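Side-chain contact in endoglucanase (Fervidobacterium pennivorans DSM 9078, PDB 6KDD), which probably hydrolyses beta-1,4-glucosidic bonds in cellulose or related glucans, as a TIM-barrel enzyme of glycosyl hydrolase family 5: residues E31-F34 with E35-G39. Sequence-based numbering, arbitrary orientation.
Sequences EAPF and EGAWG
Phe34 and Ala37 begin and end a type II beta turn, in which Ala37 N donates to Phe34 O over 3.2 Å; Gly36, with its positive phi of 100°, fills the third position. A type I turn from Gly36 to Gly39 overlaps it, sharing Gly36 and Ala37 and closed by the bond from Gly39 N to Gly36 O, and the paired turns fold the chain back until Trp38 meets Ala32. Two methyl groups rest on aromatic faces across the fold-back. Ala37 CB sits over one face of the Phe34 ring, 3.7 Å from its centroid; Phe34 CG lies between the backbone N and the carbonyl carbon (chi1 54°), which brings the ring over that methyl. Ala32 CB makes the matching CH-pi contact with the five-membered ring of Trp38, and on the same side of the indole plane Pro33 CD approaches obliquely, 3.7 Å from Trp38 NE1. This is the loop joining strand 22-25 to helix 45-53 of a (beta/alpha)8 barrel. The indole also meets the His104 ring, and a glycerol bound nearby is consistent with a pocket there. Glu31 CG approaches Trp38 CZ3 to 4.2 Å, while its buried carboxylate accepts bonds from Asn28 N and Ala29 N. Glu35 extends elsewhere, forming a salt bridge with Arg83 and accepting a hydrogen bond from Ile42 N.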
ATOM      1  N   GLU A  31       0.469  -3.762  10.882  1.00 17.25           N
ATOM      2  CA  GLU A  31       1.677  -2.948  10.763  1.00 18.35           C
ATOM      3  C   GLU A  31       1.926  -2.136  12.042  1.00 19.37           C
ATOM      4  O   GLU A  31       2.882  -1.341  12.101  1.00 19.64           O
ATOM      5  CB  GLU A  31       1.600  -2.069   9.497  1.00 18.67           C
ATOM      6  CG  GLU A  31       0.761  -0.780   9.640  1.00 15.51           C
ATOM      7  CD  GLU A  31      -0.760  -0.877   9.658  1.00 20.60           C
ATOM      8  OE1 GLU A  31      -1.301  -1.974   9.977  1.00 20.90           O
ATOM      9  OE2 GLU A  31      -1.421   0.154   9.316  1.00 20.74           O
ATOM     10  N   ALA A  32       1.065  -2.329  13.049  1.00 19.89           N
ATOM     11  CA  ALA A  32       1.271  -1.743  14.376  1.00 19.53           C
ATOM     12  C   ALA A  32       2.332  -2.589  15.079  1.00 20.11           C
ATOM     13  O   ALA A  32       2.716  -3.642  14.552  1.00 18.76           O
ATOM     14  CB  ALA A  32      -0.031  -1.785  15.137  1.00 19.85           C
ATOM     15  N   PRO A  33       2.888  -2.204  16.257  1.00 24.10           N
ATOM     16  CA  PRO A  33       3.909  -3.042  16.911  1.00 21.36           C
ATOM     17  C   PRO A  33       3.362  -4.427  17.255  1.00 22.38           C
ATOM     18  O   PRO A  33       4.110  -5.406  17.239  1.00 22.99           O
ATOM     19  CB  PRO A  33       4.286  -2.207  18.175  1.00 24.66           C
ATOM     20  CG  PRO A  33       3.995  -0.782  17.748  1.00 24.80           C
ATOM     21  CD  PRO A  33       2.676  -0.928  16.980  1.00 24.89           C
ATOM     22  N   PHE A  34       2.052  -4.522  17.505  1.00 21.26           N
ATOM     23  CA  PHE A  34       1.371  -5.815  17.509  1.00 21.11           C
ATOM     24  C   PHE A  34      -0.054  -5.584  17.035  1.00 20.65           C
ATOM     25  O   PHE A  34      -0.576  -4.468  17.141  1.00 20.38           O
ATOM     26  CB  PHE A  34       1.359  -6.469  18.915  1.00 23.99           C
ATOM     27  CG  PHE A  34       0.792  -5.594  20.017  1.00 22.40           C
ATOM     28  CD1 PHE A  34      -0.577  -5.554  20.275  1.00 20.27           C
ATOM     29  CD2 PHE A  34       1.634  -4.832  20.828  1.00 21.87           C
ATOM     30  CE1 PHE A  34      -1.099  -4.762  21.281  1.00 21.33           C
ATOM     31  CE2 PHE A  34       1.098  -4.022  21.830  1.00 19.26           C
ATOM     32  CZ  PHE A  34      -0.254  -4.007  22.078  1.00 19.73           C
ATOM     33  N   GLU A  35      -0.730  -6.660  16.641  1.00 20.88           N
ATOM     34  CA  GLU A  35      -2.086  -6.525  16.088  1.00 20.69           C
ATOM     35  C   GLU A  35      -3.083  -6.060  17.140  1.00 20.04           C
ATOM     36  O   GLU A  35      -3.236  -6.678  18.203  1.00 22.36           O
ATOM     37  CB  GLU A  35      -2.589  -7.851  15.488  1.00 22.80           C
ATOM     38  CG  GLU A  35      -3.777  -7.649  14.548  1.00 24.40           C
ATOM     39  CD  GLU A  35      -4.361  -8.924  13.923  1.00 26.26           C
ATOM     40  OE1 GLU A  35      -3.827 -10.039  14.201  1.00 22.71           O
ATOM     41  OE2 GLU A  35      -5.322  -8.795  13.140  1.00 24.21           O
ATOM     42  N   GLY A  36      -3.800  -4.983  16.816  1.00 20.12           N
ATOM     43  CA  GLY A  36      -4.821  -4.401  17.691  1.00 18.82           C
ATOM     44  C   GLY A  36      -4.307  -3.169  18.449  1.00 20.59           C
ATOM     45  O   GLY A  36      -5.097  -2.374  18.917  1.00 22.45           O
ATOM     46  N   ALA A  37      -2.989  -2.993  18.566  1.00 20.51           N
ATOM     47  CA  ALA A  37      -2.444  -1.833  19.257  1.00 19.18           C
ATOM     48  C   ALA A  37      -2.978  -0.530  18.658  1.00 24.88           C
ATOM     49  O   ALA A  37      -3.091   0.465  19.384  1.00 22.13           O
ATOM     50  CB  ALA A  37      -0.940  -1.864  19.190  1.00 19.94           C
ATOM     51  N   TRP A  38      -3.246  -0.508  17.328  1.00 19.81           N
ATOM     52  CA  TRP A  38      -3.609   0.752  16.695  1.00 21.53           C
ATOM     53  C   TRP A  38      -5.093   0.742  16.351  1.00 22.16           C
ATOM     54  O   TRP A  38      -5.524   1.562  15.569  1.00 21.16           O
ATOM     55  CB  TRP A  38      -2.751   1.027  15.446  1.00 20.80           C
ATOM     56  CG  TRP A  38      -1.340   1.422  15.740  1.00 21.13           C
ATOM     57  CD1 TRP A  38      -0.780   1.651  16.965  1.00 24.06           C
ATOM     58  CD2 TRP A  38      -0.317   1.697  14.779  1.00 22.55           C
ATOM     59  NE1 TRP A  38       0.518   2.031  16.833  1.00 20.98           N
ATOM     60  CE2 TRP A  38       0.834   2.076  15.506  1.00 23.54           C
ATOM     61  CE3 TRP A  38      -0.259   1.631  13.376  1.00 19.05           C
ATOM     62  CZ2 TRP A  38       2.020   2.437  14.873  1.00 23.07           C
ATOM     63  CZ3 TRP A  38       0.920   2.004  12.762  1.00 21.78           C
ATOM     64  CH2 TRP A  38       2.037   2.403  13.489  1.00 22.58           C
ATOM     65  N   GLY A  39      -5.855  -0.215  16.886  1.00 20.23           N
ATOM     66  CA  GLY A  39      -7.298  -0.034  16.911  1.00 25.05           C
ATOM     67  C   GLY A  39      -8.026  -1.077  16.062  1.00 24.95           C
ATOM     68  O   GLY A  39      -9.242  -1.191  16.179  1.00 25.74           O
TER